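PDB 3TX6: putative branched-chain amino acid transport system substrate-binding protein, which probably captures lignin-derived aromatic acids in the periplasm for uptake by an ABC transporter, and here holds 3-(4-hydroxyphenyl)pyruvic acid. Local coordinates for residues A[117-122]-A[152-157]; A[145-150]-A[220-225]. One frame throughout, in Å; residues are numbered along the deposited sequence.

Both contacts draw on helix 146-161, contact 2 on its first turns and contact 1 farther along. Contact 2 is wholly core, its four touching residues all buried: it reaches to the turn after strand 218-221 and lines the ligand pocket with Y147, H223 and G224, the Y147-T222 hydroxyl bond bracing them from behind. Contact 1 joins the same helix to the start of helix 119-130; two of its three touching residues are buried, and its chemistry is a buried carboxylate set against aliphatic groups, with P120 exposed at its margin. The two meet at H223, whose NE2 lies 2.8 Å from Q117 O, a probable hydrogen bond, while M122 and I119 pack against the same imidazole.

Contact 1: A[117-122]-A[152-157]; sequences QPIPIM and FNDLKK
D154 OD1 accepts a hydrogen bond from Q158 NE2 and rests 3.5 Å from P120 CA, also touching the pyrrolidine ring at CB; the other oxygen, OD2, is hydrogen-bonded to Y127 OH. The Q158 amide has a second acceptor in P120 O, and so ties the first turn of helix 119-130 to helix 146-161 through one nitrogen. A chi1 of -178° places D154 CG anti to the backbone N, which brings OD1 against P120 CA and CB.

Beside this polar cluster the contact is aliphatic. The CG2 methyl of I119 meets D154 CB at 3.5 Å and passes 3.8 Å from D154 CG, so the stem of the acid is covered by a branched side chain. The other branch of I119 leads away to the side of the ligand pocket; W151 and P101 also pack on this residue. In the two-lobed periplasmic binding protein fold, the helices joined here precede and follow strand 137-143 of the seven-stranded sheet. P118 takes the N-cap position, and P120 falls in the first turn, where a proline costs the helix no backbone bond. With an alanine in place of D154, Y127 OH would probably lose this partner and Q158 NE2 one of its two acceptors described here. The buried carboxylate is probably made tolerable by the donors Q158 NE2 and Y127 OH, since its neighbours in I119 and P120 are chiefly aliphatic carbons.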
loop_
_atom_site.group_PDB
_atom_site.type_symbol
_atom_site.label_atom_id
_atom_site.label_comp_id
_atom_site.label_asym_id
_atom_site.label_seq_id
_atom_site.Cartn_x
_atom_site.Cartn_y
_atom_site.Cartn_z
ATOM N N GLN A 117 1.372 0.605 -4.717
ATOM C CA GLN A 117 1.242 1.314 -5.933
ATOM C C GLN A 117 1.210 2.836 -5.682
ATOM O O GLN A 117 0.550 3.301 -4.765
ATOM C CB GLN A 117 -0.036 0.909 -6.659
ATOM C CG GLN A 117 -0.047 -0.553 -7.122
ATOM C CD GLN A 117 -0.377 -1.566 -6.036
ATOM O OE1 GLN A 117 -0.688 -1.191 -4.908
ATOM N NE2 GLN A 117 -0.352 -2.868 -6.393
ATOM N N PRO A 118 1.942 3.610 -6.514
ATOM C CA PRO A 118 1.892 5.057 -6.396
ATOM C C PRO A 118 0.533 5.592 -6.716
ATOM O O PRO A 118 -0.203 5.021 -7.540
ATOM C CB PRO A 118 2.959 5.532 -7.381
ATOM C CG PRO A 118 3.045 4.478 -8.408
ATOM C CD PRO A 118 2.751 3.181 -7.667
ATOM N N ILE A 119 0.146 6.637 -6.013
ATOM C CA ILE A 119 -1.170 7.209 -6.206
ATOM C C ILE A 119 -1.527 7.473 -7.677
ATOM O O ILE A 119 -2.630 7.138 -8.052
ATOM C CB ILE A 119 -1.382 8.442 -5.316
ATOM C CG1 ILE A 119 -1.870 8.055 -3.912
ATOM C CG2 ILE A 119 -2.395 9.441 -5.905
ATOM C CD1 ILE A 119 -0.952 7.143 -3.158
ATOM N N PRO A 120 -0.596 8.001 -8.516
ATOM C CA PRO A 120 -1.037 8.288 -9.904
ATOM C C PRO A 120 -1.419 7.067 -10.702
ATOM O O PRO A 120 -2.280 7.183 -11.569
ATOM C CB PRO A 120 0.137 9.072 -10.502
ATOM C CG PRO A 120 0.685 9.784 -9.291
ATOM C CD PRO A 120 0.614 8.756 -8.180
ATOM N N ILE A 121 -0.829 5.907 -10.425
ATOM C CA ILE A 121 -1.215 4.699 -11.128
ATOM C C ILE A 121 -2.639 4.309 -10.727
ATOM O O ILE A 121 -3.468 3.937 -11.569
ATOM C CB ILE A 121 -0.188 3.548 -10.925
ATOM C CG1 ILE A 121 1.153 3.833 -11.658
ATOM C CG2 ILE A 121 -0.795 2.185 -11.257
ATOM C CD1 ILE A 121 2.246 2.754 -11.480
HETATM N N MSE A 122 -2.961 4.459 -9.450
HETATM C CA MSE A 122 -4.280 4.104 -8.953
HETATM C C MSE A 122 -5.328 5.118 -9.359
HETATM O O MSE A 122 -6.444 4.750 -9.758
HETATM C CB MSE A 122 -4.192 3.817 -7.430
HETATM C CG MSE A 122 -3.161 2.702 -7.098
HETATM SE SE MSE A 122 -3.289 1.169 -8.242
HETATM C CE MSE A 122 -3.594 -0.256 -6.934
ATOM N N PHE A 152 -6.006 13.905 -3.369
ATOM C CA PHE A 152 -6.645 15.111 -3.905
ATOM C C PHE A 152 -5.812 15.758 -4.996
ATOM O O PHE A 152 -6.360 16.136 -6.017
ATOM C CB PHE A 152 -7.003 16.141 -2.843
ATOM C CG PHE A 152 -7.730 17.321 -3.402
ATOM C CD1 PHE A 152 -9.011 17.176 -3.935
ATOM C CD2 PHE A 152 -7.138 18.561 -3.416
ATOM C CE1 PHE A 152 -9.673 18.253 -4.480
ATOM C CE2 PHE A 152 -7.804 19.647 -3.942
ATOM C CZ PHE A 152 -9.072 19.492 -4.469
ATOM N N ASN A 153 -4.518 15.912 -4.778
ATOM C CA ASN A 153 -3.693 16.555 -5.769
ATOM C C ASN A 153 -3.706 15.802 -7.095
ATOM O O ASN A 153 -3.686 16.421 -8.177
ATOM C CB ASN A 153 -2.266 16.688 -5.277
ATOM C CG ASN A 153 -2.123 17.655 -4.136
ATOM O OD1 ASN A 153 -3.025 18.442 -3.841
ATOM N ND2 ASN A 153 -0.951 17.621 -3.507
ATOM N N ASP A 154 -3.748 14.482 -7.008
ATOM C CA ASP A 154 -3.800 13.652 -8.199
ATOM C C ASP A 154 -5.153 13.829 -8.924
ATOM O O ASP A 154 -5.196 13.899 -10.171
ATOM C CB ASP A 154 -3.561 12.169 -7.841
ATOM C CG ASP A 154 -3.552 11.267 -9.067
ATOM O OD1 ASP A 154 -2.579 11.382 -9.834
ATOM O OD2 ASP A 154 -4.535 10.483 -9.283
ATOM N N LEU A 155 -6.251 13.900 -8.169
ATOM C CA LEU A 155 -7.562 14.131 -8.785
ATOM C C LEU A 155 -7.562 15.466 -9.539
ATOM O O LEU A 155 -8.089 15.573 -10.646
ATOM C CB LEU A 155 -8.664 14.124 -7.727
ATOM C CG LEU A 155 -10.110 14.348 -8.143
ATOM C CD1 LEU A 155 -10.637 13.286 -9.085
ATOM C CD2 LEU A 155 -11.025 14.481 -6.908
ATOM N N LYS A 156 -6.916 16.467 -8.958
ATOM C CA LYS A 156 -6.923 17.803 -9.513
ATOM C C LYS A 156 -6.019 17.819 -10.746
ATOM O O LYS A 156 -6.395 18.374 -11.775
ATOM C CB LYS A 156 -6.385 18.768 -8.469
ATOM C CG LYS A 156 -6.908 20.191 -8.484
ATOM C CD LYS A 156 -6.528 20.851 -7.154
ATOM C CE LYS A 156 -5.027 21.139 -7.056
ATOM N NZ LYS A 156 -4.388 20.932 -5.721
ATOM N N LYS A 157 -4.846 17.178 -10.669
ATOM C CA LYS A 157 -3.877 17.301 -11.756
ATOM C C LYS A 157 -4.213 16.326 -12.897
ATOM O O LYS A 157 -4.464 16.724 -14.034
ATOM C CB LYS A 157 -2.450 17.119 -11.232
ATOM C CG LYS A 157 -1.365 17.086 -12.308
ATOM C CD LYS A 157 0.029 16.877 -11.693
ATOM C CE LYS A 157 1.111 16.765 -12.772
ATOM N NZ LYS A 157 2.460 16.383 -12.265
#

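Contact 2: A[145-150]-A[220-225]; sequences DSYGDL and YQTHGA. With ENO (3-(4-hydroxy-phenyl)pyruvic acid), chain D.
The pocket for 3-(4-hydroxyphenyl)pyruvic acid is bordered here by Y147, H223 and G224, with T222 behind them holding the tyrosine. Y147 OH and T222 OG1 are 2.8 Å apart in a hydrogen bond that either could donate, and OG1 lies in the ring plane at the phenol edge. The same OG1 accepts from G224 N at 3.2 Å, forming an ST turn, so one threonine oxygen joins the tyrosine to the turn that follows strand 218-221.

One face of the Y147 ring carries the pyruvate part of the ligand: C2 stands 3.6 Å above the ring plane, offset toward the rim, and the carboxylate oxygen O2 of ENO touches Y147 CB at 3.5 Å and also CG. W151 meets the tyrosine edge-to-face. The aromatic part of the ligand is received by H223, whose imidazole has ENO C6 over its centre; chi1 of 53° sets CG between the backbone N and the carbonyl carbon, which brings the imidazole against the ligand ring, with Q117 O as the partner of NE2.

Such a site, built from a helix start and a turn at a strand end, lies in the interlobe cleft of periplasmic binding proteins. G224, with no side chain, lets its CA come within 3.3 Å of ENO C5, and its N lies 3.6 Å from Y147 OH. At the head of helix 146-161, D145 is the N-cap, OD1 accepting weakly from Y147 N and G148 N. Its OD2 forms a salt bridge with R174, which in turn is hydrogen-bonded to the ligand, as are T79, S199, Q282 and H286.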
loop_
_atom_site.group_PDB
_atom_site.type_symbol
_atom_site.label_atom_id
_atom_site.label_comp_id
_atom_site.label_asym_id
_atom_site.label_seq_id
_atom_site.Cartn_x
_atom_site.Cartn_y
_atom_site.Cartn_z
ATOM N N ASP A 145 -4.553 14.940 5.729
ATOM C CA ASP A 145 -3.095 14.734 5.938
ATOM C C ASP A 145 -2.432 14.350 4.596
ATOM O O ASP A 145 -3.087 14.404 3.570
ATOM C CB ASP A 145 -2.843 13.735 7.076
ATOM C CG ASP A 145 -3.188 12.281 6.728
ATOM O OD1 ASP A 145 -3.439 11.949 5.576
ATOM O OD2 ASP A 145 -3.278 11.472 7.663
ATOM N N SER A 146 -1.165 13.957 4.628
ATOM C CA SER A 146 -0.377 13.743 3.407
ATOM C C SER A 146 -1.027 12.732 2.461
ATOM O O SER A 146 -1.046 12.946 1.250
ATOM C CB SER A 146 1.061 13.336 3.744
ATOM O OG SER A 146 1.097 12.198 4.588
ATOM N N TYR A 147 -1.583 11.648 3.003
ATOM C CA TYR A 147 -2.239 10.640 2.161
ATOM C C TYR A 147 -3.448 11.250 1.447
ATOM O O TYR A 147 -3.622 11.066 0.231
ATOM C CB TYR A 147 -2.683 9.422 2.991
ATOM C CG TYR A 147 -3.338 8.311 2.162
ATOM C CD1 TYR A 147 -2.577 7.446 1.360
ATOM C CD2 TYR A 147 -4.731 8.157 2.145
ATOM C CE1 TYR A 147 -3.183 6.458 0.602
ATOM C CE2 TYR A 147 -5.338 7.149 1.392
ATOM C CZ TYR A 147 -4.568 6.323 0.593
ATOM O OH TYR A 147 -5.114 5.312 -0.165
ATOM N N GLY A 148 -4.311 11.933 2.194
ATOM C CA GLY A 148 -5.450 12.617 1.552
ATOM C C GLY A 148 -5.060 13.709 0.560
ATOM O O GLY A 148 -5.734 13.892 -0.437
ATOM N N ASP A 149 -3.946 14.396 0.828
ATOM C CA ASP A 149 -3.396 15.386 -0.076
ATOM C C ASP A 149 -2.874 14.745 -1.348
ATOM O O ASP A 149 -3.138 15.247 -2.459
ATOM C CB ASP A 149 -2.213 16.127 0.592
ATOM C CG ASP A 149 -2.645 17.082 1.729
ATOM O OD1 ASP A 149 -3.858 17.361 1.879
ATOM O OD2 ASP A 149 -1.757 17.543 2.499
ATOM N N LEU A 150 -2.115 13.662 -1.227
ATOM C CA LEU A 150 -1.591 13.033 -2.449
ATOM C C LEU A 150 -2.772 12.679 -3.378
ATOM O O LEU A 150 -2.720 12.878 -4.586
ATOM C CB LEU A 150 -0.840 11.758 -2.169
ATOM C CG LEU A 150 0.548 11.864 -1.577
ATOM C CD1 LEU A 150 0.967 10.527 -0.953
ATOM C CD2 LEU A 150 1.512 12.309 -2.669
ATOM N N TYR A 220 -15.958 5.749 -5.738
ATOM C CA TYR A 220 -14.658 5.214 -6.050
ATOM C C TYR A 220 -13.808 5.209 -4.794
ATOM O O TYR A 220 -13.816 6.171 -3.980
ATOM C CB TYR A 220 -13.992 6.050 -7.166
ATOM C CG TYR A 220 -14.648 5.886 -8.550
ATOM C CD1 TYR A 220 -15.857 6.534 -8.903
ATOM C CD2 TYR A 220 -14.077 5.074 -9.487
ATOM C CE1 TYR A 220 -16.452 6.315 -10.152
ATOM C CE2 TYR A 220 -14.666 4.872 -10.748
ATOM C CZ TYR A 220 -15.858 5.493 -11.077
ATOM O OH TYR A 220 -16.394 5.275 -12.355
ATOM N N GLN A 221 -13.087 4.106 -4.635
ATOM C CA GLN A 221 -12.262 3.892 -3.438
ATOM C C GLN A 221 -10.834 3.676 -3.861
ATOM O O GLN A 221 -10.571 3.064 -4.938
ATOM C CB GLN A 221 -12.729 2.700 -2.575
ATOM C CG GLN A 221 -14.055 2.891 -1.852
ATOM C CD GLN A 221 -13.955 3.724 -0.586
ATOM O OE1 GLN A 221 -12.850 3.947 -0.074
ATOM N NE2 GLN A 221 -15.098 4.145 -0.028
ATOM N N THR A 222 -9.918 4.125 -2.983
ATOM C CA THR A 222 -8.505 3.875 -3.178
ATOM C C THR A 222 -8.063 2.491 -2.732
ATOM O O THR A 222 -8.822 1.737 -2.134
ATOM C CB THR A 222 -7.653 4.900 -2.405
ATOM O OG1 THR A 222 -7.659 4.646 -0.984
ATOM C CG2 THR A 222 -8.100 6.352 -2.678
ATOM N N HIS A 223 -6.799 2.182 -3.025
ATOM C CA HIS A 223 -6.222 0.894 -2.674
ATOM C C HIS A 223 -6.006 0.742 -1.175
ATOM O O HIS A 223 -5.776 -0.361 -0.711
ATOM C CB HIS A 223 -4.979 0.549 -3.494
ATOM C CG HIS A 223 -3.883 1.612 -3.502
ATOM N ND1 HIS A 223 -4.123 2.947 -3.511
ATOM C CD2 HIS A 223 -2.505 1.461 -3.678
ATOM C CE1 HIS A 223 -2.910 3.592 -3.608
ATOM N NE2 HIS A 223 -1.950 2.679 -3.706
ATOM N N GLY A 224 -6.126 1.843 -0.422
ATOM C CA GLY A 224 -6.176 1.793 1.039
ATOM C C GLY A 224 -7.393 1.090 1.592
ATOM O O GLY A 224 -7.408 0.775 2.811
ATOM N N ALA A 225 -8.366 0.777 0.716
ATOM C CA ALA A 225 -9.587 0.071 1.114
ATOM C C ALA A 225 -9.601 -1.433 0.751
ATOM O O ALA A 225 -10.571 -2.093 1.062
ATOM C CB ALA A 225 -10.846 0.758 0.494
HETATM O O4 ENO D . -1.018 4.867 3.245
HETATM C C9 ENO D . -1.630 1.577 2.587
HETATM C C8 ENO D . -1.242 0.675 1.618
HETATM C C7 ENO D . -1.741 0.760 0.308
HETATM C C6 ENO D . -2.556 1.827 -0.015
HETATM C C5 ENO D . -2.971 2.734 0.956
HETATM C C4 ENO D . -2.498 2.629 2.275
HETATM O O3 ENO D . -1.296 -0.161 -0.632
HETATM C C3 ENO D . -2.988 3.559 3.350
HETATM C C2 ENO D . -2.165 4.736 3.705
HETATM C C1 ENO D . -2.703 5.649 4.704
HETATM O O2 ENO D . -1.992 6.614 5.050
HETATM O O1 ENO D . -3.858 5.469 5.195
#